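PDB 1VE2: uroporphyrin-III C-methyltransferase from Thermus thermophilus, which probably transfers methyl groups from S-adenosyl-L-methionine to carbon atoms of uroporphyrinogen III, an early step in the biosynthesis of modified tetrapyrroles. Local coordinates for residues G126-H131 and G223-L228; L150-T155 and L173-P178; T180-L185 and L216-V221; A194-R199 and E208-P213. All coordinates share one frame; numbering follows the deposited sequence.

Overall arrangement
All four contacts belong to the C-terminal half of the chain, built on the mixed sheet ordered 138-142, 155-159, 214-218, 181-186, 194-199. Interaction 1 joins the linker entering this half to the helix after its last strand, and along the chain it encloses the other three. Interaction 2 closes first, joining two loops at the sheet's end; interaction 3 pairs strands 181-186 and 214-218, with interaction 4 nested inside it at the edge strand. The centre of interaction 3 lies about 9 to 11 Å from those of the other three. Interactions 1 and 2 also touch the second subunit, so the contacts tie loops and C-terminal helix to one sheet and carry part of the dimer interface.

Interaction 1. Residues G126-H131 and G223-L228; sequences GLPLTH and GLYGEL
The linker between the parallel sheet and the mixed sheet packs on the short helix 225-228, mainly by laying Leu127 and Pro128 against Tyr225 and Leu228. Tyr225 makes the one direct hydrogen bond: its OH donates to Pro128 O at 2.7 Å, approaching from above the carbonyl plane, while that oxygen sits at the edge of the phenol ring. Leu127 lies over a ring face, its CB 4.0 Å from the centroid of the Tyr225 ring in a CH-pi contact displaced toward the rim. Its CG is anti to its own carbonyl carbon (chi1 -53°). Both methyls, CD1 and CD2, touch the same ring, and CD2 also reaches Leu228 CB at 3.9 Å. Pro128, with its rigid ring, places CD 3.7 Å from Leu228 CD1. Farther along, Leu224 CD1 stands over the centre of the His131 ring, 3.7 Å from its centroid, a second CH-pi contact in which the side chains meet at about a right angle. A water donates to both Gly126 O and Leu228 O. Gly126 suits its place because it has positive phi as the C-prime residue of the Schellman motif ending helix 119-124. Met90 and Ala99 of the second subunit pack on Pro128 and Leu228, respectively. Such a linker between two alpha/beta domains is characteristic of the tetrapyrrole methylase fold.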
loop_
_atom_site.group_PDB
_atom_site.type_symbol
_atom_site.label_atom_id
_atom_site.label_comp_id
_atom_site.label_asym_id
_atom_site.label_seq_id
_atom_site.Cartn_x
_atom_site.Cartn_y
_atom_site.Cartn_z
ATOM N N GLY A 126 -1.367 -0.794 13.563
ATOM C CA GLY A 126 -1.721 -2.177 13.832
ATOM C C GLY A 126 -3.186 -2.474 13.585
ATOM O O GLY A 126 -3.781 -3.321 14.255
ATOM N N LEU A 127 -3.773 -1.780 12.617
ATOM C CA LEU A 127 -5.181 -1.968 12.298
ATOM C C LEU A 127 -5.359 -2.678 10.952
ATOM O O LEU A 127 -4.849 -2.222 9.932
ATOM C CB LEU A 127 -5.873 -0.609 12.266
ATOM C CG LEU A 127 -5.659 0.238 13.524
ATOM C CD1 LEU A 127 -6.310 1.594 13.313
ATOM C CD2 LEU A 127 -6.242 -0.460 14.746
ATOM N N PRO A 128 -6.098 -3.801 10.938
ATOM C CA PRO A 128 -6.348 -4.579 9.720
ATOM C C PRO A 128 -7.536 -4.064 8.903
ATOM O O PRO A 128 -8.456 -3.454 9.450
ATOM C CB PRO A 128 -6.596 -5.977 10.268
ATOM C CG PRO A 128 -7.394 -5.680 11.516
ATOM C CD PRO A 128 -6.637 -4.496 12.126
ATOM N N LEU A 129 -7.499 -4.308 7.593
ATOM C CA LEU A 129 -8.565 -3.903 6.683
ATOM C C LEU A 129 -9.422 -5.113 6.356
ATOM O O LEU A 129 -10.515 -4.988 5.821
ATOM C CB LEU A 129 -7.984 -3.321 5.389
ATOM C CG LEU A 129 -7.340 -1.944 5.562
ATOM C CD1 LEU A 129 -6.706 -1.492 4.248
ATOM C CD2 LEU A 129 -8.401 -0.952 6.026
ATOM N N THR A 130 -8.900 -6.293 6.668
ATOM C CA THR A 130 -9.622 -7.537 6.442
ATOM C C THR A 130 -9.411 -8.413 7.666
ATOM O O THR A 130 -8.406 -8.273 8.359
ATOM C CB THR A 130 -9.102 -8.280 5.199
ATOM O OG1 THR A 130 -7.691 -8.500 5.331
ATOM C CG2 THR A 130 -9.382 -7.463 3.934
ATOM N N HIS A 131 -10.357 -9.310 7.928
ATOM C CA HIS A 131 -10.265 -10.202 9.077
ATOM C C HIS A 131 -11.315 -11.299 8.933
ATOM O O HIS A 131 -12.440 -11.037 8.513
ATOM C CB HIS A 131 -10.489 -9.412 10.371
ATOM C CG HIS A 131 -10.163 -10.180 11.614
ATOM N ND1 HIS A 131 -11.132 -10.743 12.417
ATOM C CD2 HIS A 131 -8.975 -10.506 12.175
ATOM C CE1 HIS A 131 -10.554 -11.382 13.419
ATOM N NE2 HIS A 131 -9.246 -11.255 13.295
ATOM N N GLY A 223 -14.757 -2.830 13.921
ATOM C CA GLY A 223 -15.226 -3.180 15.251
ATOM C C GLY A 223 -14.111 -3.681 16.147
ATOM O O GLY A 223 -14.258 -3.739 17.364
ATOM N N LEU A 224 -12.980 -4.039 15.547
ATOM C CA LEU A 224 -11.836 -4.539 16.304
ATOM C C LEU A 224 -10.864 -3.432 16.703
ATOM O O LEU A 224 -9.953 -3.655 17.502
ATOM C CB LEU A 224 -11.052 -5.545 15.466
ATOM C CG LEU A 224 -11.684 -6.855 15.006
ATOM C CD1 LEU A 224 -10.731 -7.535 14.034
ATOM C CD2 LEU A 224 -11.968 -7.746 16.203
ATOM N N TYR A 225 -11.054 -2.245 16.142
ATOM C CA TYR A 225 -10.138 -1.141 16.379
ATOM C C TYR A 225 -9.955 -0.675 17.816
ATOM O O TYR A 225 -8.869 -0.231 18.184
ATOM C CB TYR A 225 -10.516 0.027 15.467
ATOM C CG TYR A 225 -10.176 -0.223 14.000
ATOM C CD1 TYR A 225 -9.840 -1.504 13.545
ATOM C CD2 TYR A 225 -10.190 0.818 13.073
ATOM C CE1 TYR A 225 -9.524 -1.737 12.202
ATOM C CE2 TYR A 225 -9.876 0.595 11.724
ATOM C CZ TYR A 225 -9.546 -0.682 11.300
ATOM O OH TYR A 225 -9.246 -0.905 9.974
ATOM N N GLY A 226 -11.002 -0.781 18.629
ATOM C CA GLY A 226 -10.888 -0.362 20.015
ATOM C C GLY A 226 -9.857 -1.182 20.765
ATOM O O GLY A 226 -9.055 -0.650 21.532
ATOM N N GLU A 227 -9.861 -2.486 20.530
ATOM C CA GLU A 227 -8.933 -3.378 21.199
ATOM C C GLU A 227 -7.533 -3.362 20.586
ATOM O O GLU A 227 -6.554 -3.678 21.260
ATOM C CB GLU A 227 -9.512 -4.797 21.191
ATOM C CG GLU A 227 -8.585 -5.890 21.704
ATOM C CD GLU A 227 -9.288 -7.235 21.821
ATOM O OE1 GLU A 227 -10.174 -7.520 20.987
ATOM O OE2 GLU A 227 -8.949 -8.011 22.736
ATOM N N LEU A 228 -7.431 -2.970 19.319
ATOM C CA LEU A 228 -6.139 -2.944 18.638
ATOM C C LEU A 228 -5.450 -1.584 18.547
ATOM O O LEU A 228 -4.226 -1.512 18.416
ATOM C CB LEU A 228 -6.293 -3.516 17.227
ATOM C CG LEU A 228 -6.520 -5.025 17.143
ATOM C CD1 LEU A 228 -6.757 -5.429 15.694
ATOM C CD2 LEU A 228 -5.306 -5.750 17.713
HETATM O O HOH W 1 -2.856 -3.413 16.849
#

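Interaction 2. Residues L150-T155 and L173-P178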
loop_
_atom_site.group_PDB
_atom_site.type_symbol
_atom_site.label_atom_id
_atom_site.label_comp_id
_atom_site.label_asym_id
_atom_site.label_seq_id
_atom_site.Cartn_x
_atom_site.Cartn_y
_atom_site.Cartn_z
ATOM N N LEU A 150 -19.853 5.453 -4.644
ATOM C CA LEU A 150 -18.711 4.923 -3.914
ATOM C C LEU A 150 -18.502 3.469 -4.332
ATOM O O LEU A 150 -19.435 2.808 -4.792
ATOM C CB LEU A 150 -18.978 4.973 -2.405
ATOM C CG LEU A 150 -18.916 6.315 -1.673
ATOM C CD1 LEU A 150 -19.494 6.158 -0.273
ATOM C CD2 LEU A 150 -17.473 6.798 -1.602
ATOM N N PRO A 151 -17.269 2.954 -4.195
ATOM C CA PRO A 151 -17.046 1.557 -4.579
ATOM C C PRO A 151 -17.742 0.646 -3.578
ATOM O O PRO A 151 -18.305 1.126 -2.589
ATOM C CB PRO A 151 -15.517 1.416 -4.532
ATOM C CG PRO A 151 -15.096 2.445 -3.525
ATOM C CD PRO A 151 -16.005 3.621 -3.835
ATOM N N ARG A 152 -17.721 -0.662 -3.842
ATOM C CA ARG A 152 -18.328 -1.650 -2.947
ATOM C C ARG A 152 -17.286 -2.679 -2.522
ATOM O O ARG A 152 -16.706 -3.364 -3.363
ATOM C CB ARG A 152 -19.473 -2.404 -3.630
ATOM C CG ARG A 152 -20.738 -1.606 -3.880
ATOM C CD ARG A 152 -21.823 -2.526 -4.423
ATOM N NE ARG A 152 -23.049 -1.812 -4.774
ATOM C CZ ARG A 152 -23.866 -1.233 -3.896
ATOM N NH1 ARG A 152 -23.600 -1.274 -2.595
ATOM N NH2 ARG A 152 -24.954 -0.611 -4.324
ATOM N N ALA A 153 -17.059 -2.786 -1.217
ATOM C CA ALA A 153 -16.106 -3.744 -0.664
ATOM C C ALA A 153 -16.507 -3.939 0.797
ATOM O O ALA A 153 -17.281 -3.138 1.334
ATOM C CB ALA A 153 -14.688 -3.190 -0.756
ATOM N N ASP A 154 -15.997 -4.978 1.445
ATOM C CA ASP A 154 -16.356 -5.208 2.845
ATOM C C ASP A 154 -15.859 -4.086 3.742
ATOM O O ASP A 154 -16.491 -3.768 4.751
ATOM C CB ASP A 154 -15.801 -6.542 3.337
ATOM C CG ASP A 154 -16.462 -7.726 2.658
ATOM O OD1 ASP A 154 -17.580 -7.557 2.129
ATOM O OD2 ASP A 154 -15.871 -8.819 2.660
ATOM N N THR A 155 -14.722 -3.504 3.372
ATOM C CA THR A 155 -14.123 -2.397 4.116
ATOM C C THR A 155 -13.873 -1.256 3.140
ATOM O O THR A 155 -13.273 -1.459 2.080
ATOM C CB THR A 155 -12.756 -2.774 4.733
ATOM O OG1 THR A 155 -12.906 -3.899 5.608
ATOM C CG2 THR A 155 -12.178 -1.587 5.522
ATOM N N LEU A 173 -24.294 5.670 3.813
ATOM C CA LEU A 173 -25.506 4.907 4.086
ATOM C C LEU A 173 -25.923 4.100 2.860
ATOM O O LEU A 173 -26.659 3.117 2.970
ATOM C CB LEU A 173 -26.636 5.851 4.511
ATOM C CG LEU A 173 -26.439 6.510 5.877
ATOM C CD1 LEU A 173 -27.508 7.569 6.110
ATOM C CD2 LEU A 173 -26.489 5.449 6.961
ATOM N N GLU A 174 -25.445 4.521 1.692
ATOM C CA GLU A 174 -25.751 3.833 0.445
ATOM C C GLU A 174 -24.861 2.601 0.271
ATOM O O GLU A 174 -24.987 1.871 -0.711
ATOM C CB GLU A 174 -25.539 4.768 -0.743
ATOM C CG GLU A 174 -26.377 6.024 -0.716
ATOM C CD GLU A 174 -26.132 6.894 -1.929
ATOM O OE1 GLU A 174 -24.978 7.339 -2.122
ATOM O OE2 GLU A 174 -27.093 7.130 -2.690
ATOM N N ARG A 175 -23.964 2.379 1.226
ATOM C CA ARG A 175 -23.052 1.242 1.167
ATOM C C ARG A 175 -23.020 0.474 2.479
ATOM O O ARG A 175 -22.772 -0.731 2.492
ATOM C CB ARG A 175 -21.636 1.721 0.831
ATOM C CG ARG A 175 -21.491 2.321 -0.558
ATOM C CD ARG A 175 -21.412 1.247 -1.630
ATOM N NE ARG A 175 -21.303 1.825 -2.967
ATOM C CZ ARG A 175 -22.337 2.142 -3.740
ATOM N NH1 ARG A 175 -23.578 1.932 -3.317
ATOM N NH2 ARG A 175 -22.131 2.669 -4.942
ATOM N N PHE A 176 -23.274 1.180 3.580
ATOM C CA PHE A 176 -23.255 0.572 4.906
ATOM C C PHE A 176 -24.436 1.011 5.767
ATOM O O PHE A 176 -24.934 2.129 5.634
ATOM C CB PHE A 176 -21.965 0.959 5.629
ATOM C CG PHE A 176 -20.719 0.523 4.917
ATOM C CD1 PHE A 176 -20.181 -0.738 5.145
ATOM C CD2 PHE A 176 -20.087 1.368 4.009
ATOM C CE1 PHE A 176 -19.029 -1.147 4.480
ATOM C CE2 PHE A 176 -18.934 0.962 3.340
ATOM C CZ PHE A 176 -18.408 -0.296 3.579
ATOM N N PRO A 177 -24.903 0.126 6.656
ATOM C CA PRO A 177 -26.027 0.493 7.520
ATOM C C PRO A 177 -25.536 1.520 8.545
ATOM O O PRO A 177 -24.334 1.608 8.818
ATOM C CB PRO A 177 -26.422 -0.837 8.148
ATOM C CG PRO A 177 -25.126 -1.595 8.188
ATOM C CD PRO A 177 -24.536 -1.289 6.840
ATOM N N PRO A 178 -26.455 2.307 9.126
ATOM C CA PRO A 178 -26.078 3.325 10.113
ATOM C C PRO A 178 -25.335 2.829 11.354
ATOM O O PRO A 178 -24.659 3.609 12.017
ATOM C CB PRO A 178 -27.415 3.988 10.448
ATOM C CG PRO A 178 -28.395 2.875 10.266
ATOM C CD PRO A 178 -27.920 2.231 8.984
HETATM O O HOH W 2 -22.356 5.666 -3.658
#
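Glu174 brings its backbone carbonyl near the guanidinium of Arg152, without a hydrogen bond between them, and its carboxylate accepts a weak bond from a water that in turn accepts from Leu150 N. Arg175 follows and carries most of the contact. Its chain bends where chi2 (-78°) swings CD aside, and the guanidinium arrives side-on at the opposite loop. There NE donates to Leu150 O at 2.8 Å and NH2 to the same oxygen at 2.7 Å. Both bonds lie in the guanidinium plane, but NH2 approaches on a lone pair of the carbonyl whereas NE comes from above the carbonyl plane. NE adds a weak bond to Pro151 O, and NH1 donates to Glu174 O at 3.0 Å. A long, many-handed donor such as arginine suits a place where several main-chain oxygens converge. Over one face of this group lies the guanidinium of Arg152, the two planes 42° apart, with Arg152 NH2 only 3.1 Å from Arg175 NH1. Phe176 comes next, presenting its edge to the first loop: CE1 is 3.7 Å from Asp154 O, which lies in the ring plane. Beyond the two loops the ring packs on Leu156 and Val218, which ties it to the sheet. The chemistry implies that two like charges are tolerated at the edge of the subunit interface, where Arg152 also packs on Arg152 of the second subunit, probably because the carbonyl oxygens of Leu150, Glu174 and, more weakly, Pro151 gather round Arg175.

Interaction 3. Residues T180-L185 and L216-V221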
loop_
_atom_site.group_PDB
_atom_site.type_symbol
_atom_site.label_atom_id
_atom_site.label_comp_id
_atom_site.label_asym_id
_atom_site.label_seq_id
_atom_site.Cartn_x
_atom_site.Cartn_y
_atom_site.Cartn_z
ATOM N N THR A 180 -22.922 0.538 11.321
ATOM C CA THR A 180 -21.587 0.068 10.962
ATOM C C THR A 180 -20.451 0.838 11.627
ATOM O O THR A 180 -20.423 2.069 11.604
ATOM C CB THR A 180 -21.376 0.119 9.434
ATOM O OG1 THR A 180 -22.407 -0.632 8.789
ATOM C CG2 THR A 180 -20.023 -0.479 9.060
ATOM N N PRO A 181 -19.500 0.115 12.241
ATOM C CA PRO A 181 -18.357 0.745 12.906
ATOM C C PRO A 181 -17.596 1.626 11.919
ATOM O O PRO A 181 -17.393 1.245 10.767
ATOM C CB PRO A 181 -17.531 -0.451 13.368
ATOM C CG PRO A 181 -18.575 -1.470 13.666
ATOM C CD PRO A 181 -19.512 -1.337 12.489
ATOM N N LEU A 182 -17.188 2.805 12.378
ATOM C CA LEU A 182 -16.458 3.749 11.545
ATOM C C LEU A 182 -15.325 4.402 12.327
ATOM O O LEU A 182 -15.474 4.732 13.508
ATOM C CB LEU A 182 -17.407 4.825 11.013
ATOM C CG LEU A 182 -16.832 5.842 10.020
ATOM C CD1 LEU A 182 -17.930 6.343 9.109
ATOM C CD2 LEU A 182 -16.176 6.991 10.763
ATOM N N ALA A 183 -14.188 4.582 11.661
ATOM C CA ALA A 183 -13.028 5.197 12.285
ATOM C C ALA A 183 -12.562 6.412 11.499
ATOM O O ALA A 183 -12.611 6.434 10.270
ATOM C CB ALA A 183 -11.901 4.186 12.396
ATOM N N LEU A 184 -12.127 7.437 12.223
ATOM C CA LEU A 184 -11.619 8.657 11.611
ATOM C C LEU A 184 -10.196 8.816 12.136
ATOM O O LEU A 184 -9.985 8.953 13.337
ATOM C CB LEU A 184 -12.479 9.861 12.009
ATOM C CG LEU A 184 -13.928 9.854 11.513
ATOM C CD1 LEU A 184 -14.657 11.087 12.039
ATOM C CD2 LEU A 184 -13.958 9.834 9.991
ATOM N N LEU A 185 -9.218 8.776 11.239
ATOM C CA LEU A 185 -7.828 8.880 11.650
ATOM C C LEU A 185 -7.134 10.046 10.972
ATOM O O LEU A 185 -6.956 10.059 9.752
ATOM C CB LEU A 185 -7.087 7.579 11.330
ATOM C CG LEU A 185 -7.763 6.285 11.791
ATOM C CD1 LEU A 185 -8.861 5.899 10.808
ATOM C CD2 LEU A 185 -6.730 5.175 11.882
ATOM N N LEU A 216 -10.694 7.853 6.624
ATOM C CA LEU A 216 -11.939 7.292 7.121
ATOM C C LEU A 216 -11.942 5.815 6.746
ATOM O O LEU A 216 -11.593 5.461 5.619
ATOM C CB LEU A 216 -13.139 7.990 6.475
ATOM C CG LEU A 216 -14.549 7.510 6.841
ATOM C CD1 LEU A 216 -15.563 8.601 6.480
ATOM C CD2 LEU A 216 -14.879 6.211 6.111
ATOM N N VAL A 217 -12.302 4.961 7.698
ATOM C CA VAL A 217 -12.385 3.527 7.450
ATOM C C VAL A 217 -13.723 3.051 8.015
ATOM O O VAL A 217 -14.020 3.273 9.192
ATOM C CB VAL A 217 -11.245 2.748 8.144
ATOM C CG1 VAL A 217 -11.292 1.281 7.719
ATOM C CG2 VAL A 217 -9.900 3.369 7.805
ATOM N N VAL A 218 -14.529 2.407 7.174
ATOM C CA VAL A 218 -15.833 1.920 7.602
ATOM C C VAL A 218 -16.046 0.448 7.238
ATOM O O VAL A 218 -15.569 -0.028 6.205
ATOM C CB VAL A 218 -16.963 2.813 7.010
ATOM C CG1 VAL A 218 -16.853 2.878 5.495
ATOM C CG2 VAL A 218 -18.337 2.295 7.443
ATOM N N GLY A 219 -16.749 -0.274 8.108
ATOM C CA GLY A 219 -17.005 -1.680 7.865
ATOM C C GLY A 219 -16.910 -2.491 9.143
ATOM O O GLY A 219 -16.375 -2.022 10.146
ATOM N N LYS A 220 -17.430 -3.714 9.103
ATOM C CA LYS A 220 -17.410 -4.606 10.256
ATOM C C LYS A 220 -16.029 -4.807 10.878
ATOM O O LYS A 220 -15.916 -5.033 12.085
ATOM C CB LYS A 220 -17.991 -5.973 9.873
ATOM C CG LYS A 220 -19.472 -5.947 9.510
ATOM C CD LYS A 220 -19.978 -7.329 9.133
ATOM C CE LYS A 220 -21.472 -7.304 8.854
ATOM N NZ LYS A 220 -21.987 -8.657 8.511
ATOM N N VAL A 221 -14.973 -4.720 10.072
ATOM C CA VAL A 221 -13.631 -4.929 10.602
ATOM C C VAL A 221 -13.219 -3.832 11.590
ATOM O O VAL A 221 -12.389 -4.058 12.464
ATOM C CB VAL A 221 -12.568 -4.997 9.473
ATOM C CG1 VAL A 221 -12.358 -3.616 8.863
ATOM C CG2 VAL A 221 -11.259 -5.564 10.028
#
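Thr180-Leu185 and Leu216-Val221 supply two adjacent antiparallel strands of the mixed sheet, with short axes 4.7 Å apart. Three main-chain hydrogen bonds join them. Ala183 and Val217 form a hydrogen-bonded pair, Ala183 N donating to Val217 O at 2.8 Å and Val217 N to Ala183 O at 3.0 Å; Gly219 N continues the ladder by donating to Pro181 O. Proline has no N-H to give, yet at the strand's start its carbonyl serves fully as an acceptor. CA-H...O contacts fill in between, as from Leu216 CA to Ala183 O at 3.3 Å.

The apolar contacts divide by face. Leu182, Leu184, Leu216 and Val218 share one face, where the non-hydrogen-bonded pairs place branched side chains together. Leu184 CD2 lies 4.0 Å from Leu216 CG, the two side chains running side by side. Leu182 crosses Leu216 at about a right angle, and both pack on Leu172 of helix 168-173. Ala183 and Val217 point to the other face, where both touch the Tyr225 side chain; the small CB of Ala183 lets the ring come close to the sheet. Leu185 CD1 also meets Val217 CG2.

At the end of the pairing, Gly219 has backbone angles at which a CB would jam against the preceding carbonyl oxygen. Thr180 OG1 is hydrogen-bonded to Pro177 O, and the methyl CG2, anti to the backbone N, presses tightly on Gly219, 3.5 Å from its CA.

Interaction 4. Residues A194-R199 and E208-P213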
loop_
_atom_site.group_PDB
_atom_site.type_symbol
_atom_site.label_atom_id
_atom_site.label_comp_id
_atom_site.label_asym_id
_atom_site.label_seq_id
_atom_site.Cartn_x
_atom_site.Cartn_y
_atom_site.Cartn_z
ATOM N N ALA A 194 -4.714 12.062 15.641
ATOM C CA ALA A 194 -5.985 11.885 16.331
ATOM C C ALA A 194 -6.836 10.791 15.691
ATOM O O ALA A 194 -6.997 10.750 14.472
ATOM C CB ALA A 194 -6.752 13.206 16.347
ATOM N N VAL A 195 -7.376 9.907 16.526
ATOM C CA VAL A 195 -8.219 8.812 16.060
ATOM C C VAL A 195 -9.541 8.801 16.818
ATOM O O VAL A 195 -9.560 8.901 18.046
ATOM C CB VAL A 195 -7.528 7.440 16.267
ATOM C CG1 VAL A 195 -8.447 6.322 15.820
ATOM C CG2 VAL A 195 -6.225 7.391 15.494
ATOM N N ARG A 196 -10.647 8.693 16.086
ATOM C CA ARG A 196 -11.970 8.642 16.703
ATOM C C ARG A 196 -12.724 7.423 16.189
ATOM O O ARG A 196 -12.816 7.199 14.977
ATOM C CB ARG A 196 -12.770 9.903 16.391
ATOM C CG ARG A 196 -12.138 11.185 16.900
ATOM C CD ARG A 196 -13.128 12.326 16.815
ATOM N NE ARG A 196 -12.476 13.596 16.513
ATOM C CZ ARG A 196 -13.124 14.743 16.338
ATOM N NH1 ARG A 196 -12.449 15.851 16.060
ATOM N NH2 ARG A 196 -14.445 14.783 16.450
ATOM N N LEU A 197 -13.260 6.640 17.120
ATOM C CA LEU A 197 -13.993 5.430 16.779
ATOM C C LEU A 197 -15.470 5.573 17.112
ATOM O O LEU A 197 -15.830 6.110 18.159
ATOM C CB LEU A 197 -13.398 4.243 17.537
ATOM C CG LEU A 197 -11.883 4.096 17.377
ATOM C CD1 LEU A 197 -11.377 2.925 18.205
ATOM C CD2 LEU A 197 -11.552 3.904 15.905
ATOM N N GLY A 198 -16.320 5.091 16.213
ATOM C CA GLY A 198 -17.753 5.176 16.428
ATOM C C GLY A 198 -18.525 4.406 15.376
ATOM O O GLY A 198 -18.157 3.287 15.024
ATOM N N ARG A 199 -19.596 5.010 14.872
ATOM C CA ARG A 199 -20.431 4.380 13.858
ATOM C C ARG A 199 -20.830 5.408 12.803
ATOM O O ARG A 199 -20.722 6.615 13.029
ATOM C CB ARG A 199 -21.685 3.782 14.507
ATOM C CG ARG A 199 -21.401 2.717 15.559
ATOM C CD ARG A 199 -22.686 2.251 16.240
ATOM N NE ARG A 199 -22.437 1.323 17.345
ATOM C CZ ARG A 199 -22.018 0.068 17.200
ATOM N NH1 ARG A 199 -21.796 -0.428 15.989
ATOM N NH2 ARG A 199 -21.817 -0.695 18.267
ATOM N N GLU A 208 -16.427 16.776 12.607
ATOM C CA GLU A 208 -16.218 18.189 12.914
ATOM C C GLU A 208 -15.299 18.411 14.110
ATOM O O GLU A 208 -15.621 18.021 15.231
ATOM C CB GLU A 208 -17.566 18.875 13.165
ATOM C CG GLU A 208 -17.469 20.381 13.369
ATOM C CD GLU A 208 -18.828 21.039 13.518
ATOM O OE1 GLU A 208 -19.559 20.689 14.471
ATOM O OE2 GLU A 208 -19.165 21.904 12.681
ATOM N N GLY A 209 -14.155 19.039 13.857
ATOM C CA GLY A 209 -13.195 19.299 14.914
ATOM C C GLY A 209 -11.909 18.526 14.698
ATOM O O GLY A 209 -10.867 18.857 15.263
ATOM N N LEU A 210 -11.984 17.494 13.865
ATOM C CA LEU A 210 -10.828 16.660 13.565
ATOM C C LEU A 210 -9.806 17.373 12.693
ATOM O O LEU A 210 -10.165 18.083 11.760
ATOM C CB LEU A 210 -11.275 15.386 12.844
ATOM C CG LEU A 210 -11.147 14.055 13.583
ATOM C CD1 LEU A 210 -11.485 12.929 12.617
ATOM C CD2 LEU A 210 -9.735 13.882 14.121
ATOM N N PRO A 211 -8.512 17.192 12.988
ATOM C CA PRO A 211 -7.433 17.812 12.218
ATOM C C PRO A 211 -7.465 17.361 10.755
ATOM O O PRO A 211 -8.352 16.609 10.338
ATOM C CB PRO A 211 -6.186 17.309 12.927
ATOM C CG PRO A 211 -6.606 17.274 14.328
ATOM C CD PRO A 211 -7.979 16.613 14.232
ATOM N N SER A 212 -6.483 17.819 9.985
ATOM C CA SER A 212 -6.368 17.461 8.576
ATOM C C SER A 212 -4.911 17.288 8.139
ATOM O O SER A 212 -4.003 17.914 8.693
ATOM C CB SER A 212 -7.035 18.526 7.705
ATOM O OG SER A 212 -8.433 18.564 7.923
ATOM N N PRO A 213 -4.669 16.417 7.142
ATOM C CA PRO A 213 -5.673 15.613 6.434
ATOM C C PRO A 213 -6.078 14.416 7.289
ATOM O O PRO A 213 -5.418 14.106 8.280
ATOM C CB PRO A 213 -4.938 15.194 5.165
ATOM C CG PRO A 213 -3.539 14.995 5.668
ATOM C CD PRO A 213 -3.337 16.227 6.540
#
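Ala194 and Arg196, on the same side of an edge strand, meet the loop at Leu210. The small CB of Ala194 lets the loop come close, touching Leu210 CD2 at 3.8 Å and Pro211 CD at 4.2 Å. Arg196 instead sends a long chain past Leu210, the two side chains sliding by in opposite directions. Its CG is anti to its own carbonyl carbon, and the chain then bends at chi3 (-146°), an unusual value, which turns NE toward Leu210. Leu210 is twisted as well, with chi1 at -112°, away from the staggered positions. Leu210 CG is modelled over a face of the Arg196 guanidinium, whose edge is turned toward Gly209 and Glu208 O. The placing of that guanidinium is doubtful: NH1 stands only 2.8 Å from Leu210 N, another donor, and NE is crowded to 3.2 Å from Leu210 CG. The face contact and both odd torsions deserve the same caution. Gly209 suits the turn because at its backbone angles (phi 114°) a CB would be jammed against the preceding carbonyl oxygen. Strand 194-199 borders the mixed sheet beside strand 181-186; from its end the loop returns with Leu210 resting on Leu184 and Ala186 of that neighbour, then passes to strand 214-218 on the far side of it.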